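MP-4 (Mucuna pruriens, PDB 5DSS) contributes to snake-venom neutralisation indirectly, by stimulating cross-reactive antibodies, and belongs to the Kunitz-type protease inhibitor family of plant seeds. Local coordinates at residues 8-13 with 137-142; 18-23 with 61-66; 65-70 with 81-86. All blocks are in the same frame, centred on the assembly; numbering follows the deposited sequence.

Contact 1. Residues 8-13 with 137-142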
loop_
_atom_site.group_PDB
_atom_site.type_symbol
_atom_site.label_atom_id
_atom_site.label_comp_id
_atom_site.label_asym_id
_atom_site.label_seq_id
_atom_site.Cartn_x
_atom_site.Cartn_y
_atom_site.Cartn_z
ATOM N N ILE A 8 -5.735 -7.592 11.874
ATOM C CA ILE A 8 -5.669 -9.039 11.715
ATOM C C ILE A 8 -5.246 -9.424 10.296
ATOM O O ILE A 8 -5.509 -8.690 9.346
ATOM C CB ILE A 8 -7.060 -9.662 12.046
ATOM C CG1 ILE A 8 -7.333 -9.599 13.547
ATOM C CG2 ILE A 8 -7.189 -11.090 11.548
ATOM C CD1 ILE A 8 -8.291 -10.657 14.035
ATOM N N ASP A 9 -4.586 -10.557 10.120
ATOM C CA ASP A 9 -4.400 -10.961 8.718
ATOM C C ASP A 9 -5.762 -11.268 8.111
ATOM O O ASP A 9 -6.043 -10.972 6.957
ATOM C CB ASP A 9 -3.348 -12.084 8.465
ATOM C CG ASP A 9 -3.233 -13.106 9.593
ATOM O OD1 ASP A 9 -3.831 -14.202 9.510
ATOM O OD2 ASP A 9 -2.491 -12.832 10.547
ATOM N N THR A 10 -6.638 -11.742 8.975
ATOM C CA THR A 10 -7.853 -12.448 8.611
ATOM C C THR A 10 -7.640 -13.834 7.978
ATOM O O THR A 10 -8.267 -14.207 6.989
ATOM C CB THR A 10 -8.894 -11.654 7.818
ATOM O OG1 THR A 10 -9.578 -10.780 8.715
ATOM C CG2 THR A 10 -9.924 -12.610 7.288
ATOM N N ASP A 11 -6.721 -14.586 8.564
ATOM C CA ASP A 11 -6.794 -16.027 8.540
ATOM C C ASP A 11 -6.886 -16.320 10.037
ATOM O O ASP A 11 -6.629 -17.421 10.499
ATOM C CB ASP A 11 -5.578 -16.625 7.828
ATOM C CG ASP A 11 -5.271 -15.906 6.491
ATOM O OD1 ASP A 11 -6.249 -15.574 5.769
ATOM O OD2 ASP A 11 -4.071 -15.669 6.167
ATOM N N GLY A 12 -7.376 -15.276 10.734
ATOM C CA GLY A 12 -7.690 -15.250 12.161
ATOM C C GLY A 12 -6.804 -14.630 13.254
ATOM O O GLY A 12 -7.228 -14.546 14.407
ATOM N N ASN A 13 -5.629 -14.166 12.878
ATOM C CA ASN A 13 -4.599 -13.716 13.802
ATOM C C ASN A 13 -4.062 -12.341 13.751
ATOM O O ASN A 13 -3.638 -11.918 12.688
ATOM C CB ASN A 13 -3.388 -14.582 13.407
ATOM C CG ASN A 13 -2.745 -15.305 14.566
ATOM O OD1 ASN A 13 -3.008 -15.016 15.730
ATOM N ND2 ASN A 13 -1.872 -16.272 14.237
ATOM N N ASN A 137 -17.431 -10.061 7.769
ATOM C CA ASN A 137 -16.243 -10.890 7.842
ATOM C C ASN A 137 -15.110 -10.167 7.168
ATOM O O ASN A 137 -15.322 -9.307 6.312
ATOM C CB ASN A 137 -16.426 -12.295 7.244
ATOM C CG ASN A 137 -16.244 -13.396 8.280
ATOM O OD1 ASN A 137 -16.802 -13.321 9.373
ATOM N ND2 ASN A 137 -15.453 -14.416 7.948
ATOM N N GLY A 138 -13.900 -10.530 7.557
ATOM C CA GLY A 138 -12.722 -9.964 6.948
ATOM C C GLY A 138 -12.206 -8.621 7.421
ATOM O O GLY A 138 -12.531 -8.114 8.495
ATOM N N THR A 139 -11.349 -8.066 6.561
ATOM C CA THR A 139 -10.540 -6.864 6.790
ATOM C C THR A 139 -10.799 -5.741 5.759
ATOM O O THR A 139 -11.669 -5.893 4.898
ATOM C CB THR A 139 -9.046 -7.230 6.787
ATOM O OG1 THR A 139 -8.779 -8.137 5.710
ATOM C CG2 THR A 139 -8.673 -7.916 8.083
ATOM N N TYR A 140 -10.079 -4.613 5.869
ATOM C CA TYR A 140 -10.317 -3.423 4.980
ATOM C C TYR A 140 -9.204 -2.338 4.903
ATOM O O TYR A 140 -8.065 -2.558 5.268
ATOM C CB TYR A 140 -11.665 -2.741 5.304
ATOM C CG TYR A 140 -12.651 -2.568 4.146
ATOM C CD1 TYR A 140 -12.855 -1.313 3.554
ATOM C CD2 TYR A 140 -13.435 -3.643 3.682
ATOM C CE1 TYR A 140 -13.797 -1.130 2.535
ATOM C CE2 TYR A 140 -14.374 -3.463 2.652
ATOM C CZ TYR A 140 -14.550 -2.203 2.085
ATOM O OH TYR A 140 -15.458 -2.001 1.057
ATOM N N LYS A 141 -9.589 -1.161 4.423
ATOM C CA LYS A 141 -8.705 -0.054 3.952
ATOM C C LYS A 141 -7.436 0.498 4.678
ATOM O O LYS A 141 -7.339 0.529 5.904
ATOM C CB LYS A 141 -9.590 1.139 3.591
ATOM C CG LYS A 141 -10.514 1.574 4.718
ATOM C CD LYS A 141 -11.000 2.990 4.492
ATOM C CE LYS A 141 -12.324 3.198 5.196
ATOM N NZ LYS A 141 -13.506 2.980 4.315
ATOM N N LEU A 142 -6.503 1.000 3.868
ATOM C CA LEU A 142 -5.251 1.589 4.340
ATOM C C LEU A 142 -5.172 3.086 4.000
ATOM O O LEU A 142 -5.679 3.514 2.969
ATOM C CB LEU A 142 -4.044 0.829 3.760
ATOM C CG LEU A 142 -3.905 0.602 2.240
ATOM C CD1 LEU A 142 -3.129 1.745 1.586
ATOM C CD2 LEU A 142 -3.212 -0.725 1.972
#

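Contact 2. Residues 18-23 with 61-66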
loop_
_atom_site.group_PDB
_atom_site.type_symbol
_atom_site.label_atom_id
_atom_site.label_comp_id
_atom_site.label_asym_id
_atom_site.label_seq_id
_atom_site.Cartn_x
_atom_site.Cartn_y
_atom_site.Cartn_z
ATOM N N ARG A 18 7.302 -5.852 10.864
ATOM C CA ARG A 18 8.443 -6.480 10.188
ATOM C C ARG A 18 8.005 -7.862 9.746
ATOM O O ARG A 18 8.824 -8.724 9.437
ATOM C CB ARG A 18 9.692 -6.589 11.076
ATOM C CG ARG A 18 10.940 -7.028 10.293
ATOM C CD ARG A 18 11.975 -7.859 11.062
ATOM N NE ARG A 18 11.430 -9.063 11.698
ATOM C CZ ARG A 18 11.280 -10.258 11.118
ATOM N NH1 ARG A 18 11.623 -10.456 9.851
ATOM N NH2 ARG A 18 10.786 -11.275 11.819
ATOM N N GLY A 19 6.700 -8.088 9.762
ATOM C CA GLY A 19 6.174 -9.340 9.307
ATOM C C GLY A 19 5.838 -9.135 7.854
ATOM O O GLY A 19 5.176 -8.149 7.506
ATOM N N LYS A 20 6.284 -10.066 7.009
ATOM C CA LYS A 20 5.988 -10.041 5.580
ATOM C C LYS A 20 4.597 -10.565 5.301
ATOM O O LYS A 20 4.240 -11.635 5.764
ATOM C CB LYS A 20 7.000 -10.889 4.834
ATOM C CG LYS A 20 8.426 -10.389 4.910
ATOM C CD LYS A 20 9.317 -11.593 5.022
ATOM C CE LYS A 20 8.763 -12.730 4.169
ATOM N NZ LYS A 20 9.521 -14.016 4.232
ATOM N N TYR A 21 3.829 -9.801 4.527
ATOM C CA TYR A 21 2.468 -10.154 4.156
ATOM C C TYR A 21 2.212 -9.910 2.685
ATOM O O TYR A 21 3.099 -9.522 1.956
ATOM C CB TYR A 21 1.472 -9.341 4.991
ATOM C CG TYR A 21 1.550 -9.597 6.474
ATOM C CD1 TYR A 21 2.771 -9.696 7.113
ATOM C CD2 TYR A 21 0.400 -9.744 7.244
ATOM C CE1 TYR A 21 2.859 -9.936 8.485
ATOM C CE2 TYR A 21 0.485 -9.986 8.618
ATOM C CZ TYR A 21 1.724 -10.071 9.231
ATOM O OH TYR A 21 1.848 -10.300 10.572
ATOM N N TYR A 22 0.996 -10.190 2.247
ATOM C CA TYR A 22 0.589 -9.943 0.876
ATOM C C TYR A 22 -0.739 -9.262 1.073
ATOM O O TYR A 22 -1.363 -9.397 2.122
ATOM C CB TYR A 22 0.300 -11.238 0.100
ATOM C CG TYR A 22 1.447 -12.166 -0.276
ATOM C CD1 TYR A 22 2.247 -11.905 -1.370
ATOM C CD2 TYR A 22 1.672 -13.339 0.438
ATOM C CE1 TYR A 22 3.257 -12.775 -1.725
ATOM C CE2 TYR A 22 2.662 -14.206 0.097
ATOM C CZ TYR A 22 3.460 -13.931 -0.983
ATOM O OH TYR A 22 4.479 -14.811 -1.325
ATOM N N ILE A 23 -1.138 -8.515 0.100
ATOM C CA ILE A 23 -2.439 -7.898 0.103
ATOM C C ILE A 23 -3.220 -8.338 -1.155
ATOM O O ILE A 23 -2.894 -7.938 -2.250
ATOM C CB ILE A 23 -2.281 -6.362 0.197
ATOM C CG1 ILE A 23 -0.966 -6.012 0.857
ATOM C CG2 ILE A 23 -3.403 -5.735 0.991
ATOM C CD1 ILE A 23 -0.700 -4.553 0.855
ATOM N N PRO A 61 6.050 -9.434 -0.875
ATOM C CA PRO A 61 5.796 -9.235 0.560
ATOM C C PRO A 61 5.736 -7.758 0.960
ATOM O O PRO A 61 6.365 -6.919 0.303
ATOM C CB PRO A 61 6.993 -9.921 1.226
ATOM C CG PRO A 61 7.389 -10.984 0.264
ATOM C CD PRO A 61 7.155 -10.387 -1.102
ATOM N N VAL A 62 4.987 -7.457 2.021
ATOM C CA VAL A 62 4.715 -6.095 2.436
ATOM C C VAL A 62 4.979 -5.905 3.934
ATOM O O VAL A 62 4.226 -6.418 4.789
ATOM C CB VAL A 62 3.211 -5.823 2.126
ATOM C CG1 VAL A 62 2.915 -4.326 2.122
ATOM C CG2 VAL A 62 2.780 -6.456 0.802
ATOM N N LYS A 63 6.028 -5.153 4.262
ATOM C CA LYS A 63 6.416 -4.969 5.665
ATOM C C LYS A 63 5.860 -3.734 6.392
ATOM O O LYS A 63 6.392 -2.636 6.302
ATOM C CB LYS A 63 7.934 -5.024 5.808
ATOM C CG LYS A 63 8.465 -6.291 6.457
ATOM C CD LYS A 63 9.992 -6.282 6.390
ATOM C CE LYS A 63 10.655 -7.365 7.223
ATOM N NZ LYS A 63 10.482 -8.750 6.699
ATOM N N PHE A 64 4.807 -3.948 7.172
ATOM C CA PHE A 64 4.220 -2.879 7.959
ATOM C C PHE A 64 4.987 -2.681 9.285
ATOM O O PHE A 64 4.619 -3.254 10.312
ATOM C CB PHE A 64 2.748 -3.198 8.262
ATOM C CG PHE A 64 1.831 -3.181 7.052
ATOM C CD1 PHE A 64 1.860 -4.197 6.107
ATOM C CD2 PHE A 64 0.884 -2.168 6.903
ATOM C CE1 PHE A 64 0.994 -4.180 5.017
ATOM C CE2 PHE A 64 0.018 -2.146 5.826
ATOM C CZ PHE A 64 0.076 -3.150 4.879
ATOM N N ASN A 65 6.051 -1.871 9.267
ATOM C CA ASN A 65 6.739 -1.443 10.499
ATOM C C ASN A 65 6.336 -0.002 10.775
ATOM O O ASN A 65 6.154 0.763 9.832
ATOM C CB ASN A 65 8.272 -1.437 10.324
ATOM C CG ASN A 65 8.788 -2.505 9.372
ATOM O OD1 ASN A 65 8.346 -3.647 9.410
ATOM N ND2 ASN A 65 9.749 -2.135 8.525
ATOM N N ILE A 66 6.193 0.416 12.038
ATOM C CA ILE A 66 6.304 1.862 12.261
ATOM C C ILE A 66 7.773 1.697 12.017
ATOM O O ILE A 66 8.422 0.911 12.719
ATOM C CB ILE A 66 6.133 2.360 13.703
ATOM C CG1 ILE A 66 4.704 2.171 14.214
ATOM C CG2 ILE A 66 6.464 3.845 13.743
ATOM C CD1 ILE A 66 3.984 3.471 14.520
#

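Contact 3. Residues 65-70 with 81-86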
loop_
_atom_site.group_PDB
_atom_site.type_symbol
_atom_site.label_atom_id
_atom_site.label_comp_id
_atom_site.label_asym_id
_atom_site.label_seq_id
_atom_site.Cartn_x
_atom_site.Cartn_y
_atom_site.Cartn_z
ATOM N N ASN A 65 6.051 -1.871 9.267
ATOM C CA ASN A 65 6.739 -1.443 10.499
ATOM C C ASN A 65 6.336 -0.002 10.775
ATOM O O ASN A 65 6.154 0.763 9.832
ATOM C CB ASN A 65 8.272 -1.437 10.324
ATOM C CG ASN A 65 8.788 -2.505 9.372
ATOM O OD1 ASN A 65 8.346 -3.647 9.410
ATOM N ND2 ASN A 65 9.749 -2.135 8.525
ATOM N N ILE A 66 6.193 0.416 12.038
ATOM C CA ILE A 66 6.304 1.862 12.261
ATOM C C ILE A 66 7.773 1.697 12.017
ATOM O O ILE A 66 8.422 0.911 12.719
ATOM C CB ILE A 66 6.133 2.360 13.703
ATOM C CG1 ILE A 66 4.704 2.171 14.214
ATOM C CG2 ILE A 66 6.464 3.845 13.743
ATOM C CD1 ILE A 66 3.984 3.471 14.520
ATOM N N ARG A 67 8.265 2.292 10.949
ATOM C CA ARG A 67 9.492 1.832 10.392
ATOM C C ARG A 67 10.833 1.663 11.033
ATOM O O ARG A 67 11.392 0.549 10.910
ATOM C CB ARG A 67 9.651 2.387 8.977
ATOM C CG ARG A 67 9.436 1.325 7.918
ATOM C CD ARG A 67 9.976 1.848 6.608
ATOM N NE ARG A 67 11.297 2.444 6.796
ATOM C CZ ARG A 67 11.527 3.742 6.982
ATOM N NH1 ARG A 67 10.525 4.613 7.000
ATOM N NH2 ARG A 67 12.773 4.170 7.144
ATOM N N GLU A 68 11.348 2.658 11.725
ATOM C CA GLU A 68 12.631 2.428 12.342
ATOM C C GLU A 68 12.465 1.860 13.746
ATOM O O GLU A 68 13.007 2.397 14.726
ATOM C CB GLU A 68 13.541 3.642 12.164
ATOM C CG GLU A 68 13.540 4.158 10.715
ATOM C CD GLU A 68 14.613 3.537 9.821
ATOM O OE1 GLU A 68 15.515 2.852 10.343
ATOM O OE2 GLU A 68 14.568 3.752 8.586
ATOM N N ILE A 69 11.689 0.787 13.830
ATOM C CA ILE A 69 11.356 0.097 15.072
ATOM C C ILE A 69 11.093 -1.381 14.824
ATOM O O ILE A 69 11.265 -1.882 13.710
ATOM C CB ILE A 69 9.980 0.556 15.623
ATOM C CG1 ILE A 69 9.651 2.021 15.365
ATOM C CG2 ILE A 69 9.860 0.234 17.110
ATOM C CD1 ILE A 69 8.214 2.342 15.734
ATOM N N LEU A 70 10.719 -2.048 15.922
ATOM C CA LEU A 70 10.163 -3.385 16.047
ATOM C C LEU A 70 8.956 -3.345 17.083
ATOM O O LEU A 70 9.193 -2.900 18.198
ATOM C CB LEU A 70 11.086 -4.516 16.299
ATOM C CG LEU A 70 11.961 -5.061 15.177
ATOM C CD1 LEU A 70 11.238 -5.133 13.845
ATOM C CD2 LEU A 70 13.277 -4.312 15.044
ATOM N N ASN A 81 5.383 2.828 8.319
ATOM C CA ASN A 81 5.956 2.965 6.998
ATOM C C ASN A 81 6.086 1.620 6.333
ATOM O O ASN A 81 6.717 0.669 6.839
ATOM C CB ASN A 81 7.244 3.786 7.003
ATOM C CG ASN A 81 6.953 5.263 6.876
ATOM O OD1 ASN A 81 6.841 5.792 5.759
ATOM N ND2 ASN A 81 6.771 5.939 8.018
ATOM N N ILE A 82 5.463 1.554 5.177
ATOM C CA ILE A 82 5.395 0.315 4.482
ATOM C C ILE A 82 6.361 0.284 3.277
ATOM O O ILE A 82 6.722 1.325 2.693
ATOM C CB ILE A 82 3.904 0.013 4.175
ATOM C CG1 ILE A 82 3.780 -1.191 3.261
ATOM C CG2 ILE A 82 3.172 1.259 3.688
ATOM C CD1 ILE A 82 4.069 -2.466 4.029
ATOM N N GLU A 83 6.812 -0.928 2.959
ATOM C CA GLU A 83 7.741 -1.188 1.873
ATOM C C GLU A 83 7.665 -2.674 1.492
ATOM O O GLU A 83 7.281 -3.529 2.304
ATOM C CB GLU A 83 9.154 -0.914 2.360
ATOM C CG GLU A 83 9.255 0.020 3.555
ATOM C CD GLU A 83 10.688 0.237 3.974
ATOM O OE1 GLU A 83 11.324 -0.773 4.345
ATOM O OE2 GLU A 83 11.165 1.400 3.935
ATOM N N PHE A 84 8.043 -2.978 0.250
ATOM C CA PHE A 84 8.125 -4.367 -0.235
ATOM C C PHE A 84 9.381 -4.972 0.363
ATOM O O PHE A 84 10.193 -4.271 0.974
ATOM C CB PHE A 84 8.250 -4.431 -1.763
ATOM C CG PHE A 84 6.957 -4.284 -2.495
ATOM C CD1 PHE A 84 5.982 -5.261 -2.414
ATOM C CD2 PHE A 84 6.717 -3.187 -3.295
ATOM C CE1 PHE A 84 4.790 -5.144 -3.129
ATOM C CE2 PHE A 84 5.536 -3.063 -3.996
ATOM C CZ PHE A 84 4.568 -4.038 -3.916
ATOM N N THR A 85 9.548 -6.270 0.146
ATOM C CA THR A 85 10.674 -7.013 0.697
ATOM C C THR A 85 11.928 -7.051 -0.172
ATOM O O THR A 85 12.972 -7.493 0.308
ATOM C CB THR A 85 10.234 -8.430 1.009
ATOM O OG1 THR A 85 9.186 -8.366 1.978
ATOM C CG2 THR A 85 11.381 -9.245 1.548
ATOM N N GLU A 86 11.822 -6.690 -1.449
ATOM C CA GLU A 86 12.968 -6.485 -2.341
ATOM C C GLU A 86 12.751 -5.397 -3.410
ATOM O O GLU A 86 11.925 -5.533 -4.248
ATOM C CB GLU A 86 13.378 -7.803 -2.998
ATOM C CG GLU A 86 14.848 -7.901 -3.303
ATOM C CD GLU A 86 15.156 -8.977 -4.285
ATOM O OE1 GLU A 86 14.300 -9.841 -4.411
ATOM O OE2 GLU A 86 16.237 -8.946 -4.894
#

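Contact 1. Residues 8-13 with 137-142
Thr10 lays its side chain against that of Thr139, the two sliding past each other in opposite directions, with the hydroxyl end of Thr10 resting on the Thr139 methyl and Thr10 CB 3.8 Å from Thr139 CG2. The methyl of Thr10 continues past this partner to the backbone of the preceding residue, where its CG2 lies 3.9 Å from Gly138 CA. On the other side of the contact, Thr139 CG2 stands anti to its own carbonyl carbon and also meets the main chain of Ile8, 3.5 Å from Ile8 O. No hydrogen bond joins the two segments: this is a worked case in which Thr139 meets its neighbour by packing while its hydroxyl bonds elsewhere, to the carbonyl oxygen of Val176. The turn that presents Thr10 is held from within, since Asp9 OD1 accepts from Asp11 N at 3.1 Å in an Asx turn, the donor lying 32° out of the carboxylate plane on its anti side. Both partners lean on one neighbour. Asp9 shares a backbone hydrogen bond with Phe178 of strand 177-180, Thr139 bonds to Val176 just before that strand, and 137-142 itself runs from the loop after strand 126-130 into strand 142-146.

Contact 2. Residues 18-23 with 61-66
Val62 and Tyr21 meet through their backbones, with Val62 N giving a weak, bent bond to Tyr21 O at 2.8 Å (127° at the hydrogen) and Tyr21 N a weak, longer one to Val62 O at 3.4 Å. Pro61 CA adds a C-H...O contact to the same Tyr21 oxygen. Beside this seam, Ile23 crosses Val62 at about a right angle, its CD1 3.8 Å from Val62 CG1, and the same methyl lies at the edge of the Phe64 ring, 4.3 Å from Phe64 CZ. Lys20 instead runs alongside Pro61, the two CB atoms 3.7 Å apart. Lys63 lies beside Arg18, pointing the same way; a bend at chi4 (70°) sets its NZ to make a weak bond to Arg18 O at 3.2 Å. That leaves Arg18 NH1 and Lys63 NZ 3.8 Å apart, a pairing of like charges that would be unfavourable and that the C-terminal carboxylate of Asn185, salt-bridged to Arg18 NH2, may partly offset. Further out, Tyr21 OH is fixed by Leu16 N. Strand 20-24 is the middle of a three-stranded antiparallel sheet, flanked by 62-63 and 177-180, with Ile23 and Val62 both packed on Leu35 of strand 35-37.

Contact 3. Residues 65-70 with 81-86
Arg67 reaches across to two residues of 81-86 and turns a different aspect to each. Against Asn81 its aliphatic part does much of the touching: Arg67 CD lies 3.4 Å from Asn81 CB, and the two side chains cross obliquely. The guanidinium then comes back to the same residue, with Asn81 CB in its plane at the edge, 3.4 Å from Arg67 NH1. The flat groups stand nearly perpendicular, guanidinium and amide planes being 85° apart, so there is no stacking between them.

Glu83 is met differently. Its chain, extended beyond CG, crosses Arg67 at about a right angle, yet the carboxylate and guanidinium planes are only 20° apart. The bend of Arg67 at chi3 (46°) places NE for a salt bridge to Glu83 OE2 at 3.0 Å. Because this oxygen sits well out of the guanidinium plane, no N-H points at it and the attraction is one of charge alone. Glu68, the centre of an inverse gamma turn, adds a second acid at Arg67 NH2, though that separation is modelled too short to be trusted. Arg67, Glu68 and Glu83 form a salt-bridge network in which Arg67 may ease the nearness of the two acids, whose OE2 atoms in Glu68 and Glu83 are 6.2 Å apart. Arg94 offers Glu83 OE1 only a long, weak ion pair.

A backbone bond joins the two segments beside these side chains. Asn81 N donates to Asn65 O at 2.7 Å, and this forms a single antiparallel bridge just before the chain turns away. A loop closed at its base in this way suits a beta-trefoil protein of the Kunitz inhibitor family, in whose soybean relative the loop at this point carries the reactive site; 65-70 is probably its counterpart here.

In the fold
Contact 1 is a surface contact, whereas contacts 2 and 3 are partly buried and adjoin, their centres about 7 Å apart against about 13 Å from contact 1 to contact 2. Contacts 2 and 3 share Asn65 and Ile66 and hold one continuous piece of chain: 61-66 faces strand 20-24 on one side and 81-86 on the other, where Lys63 N probably bonds to Glu83 O. Contacts 1 and 2 are instead related through strand 177-180, which both reach. The chemistry follows place: threonine packing in contact 1, a backbone seam with an apolar side in contact 2, and ion pairs at a loop base in contact 3. Along the chain, contact 1 encloses the other two.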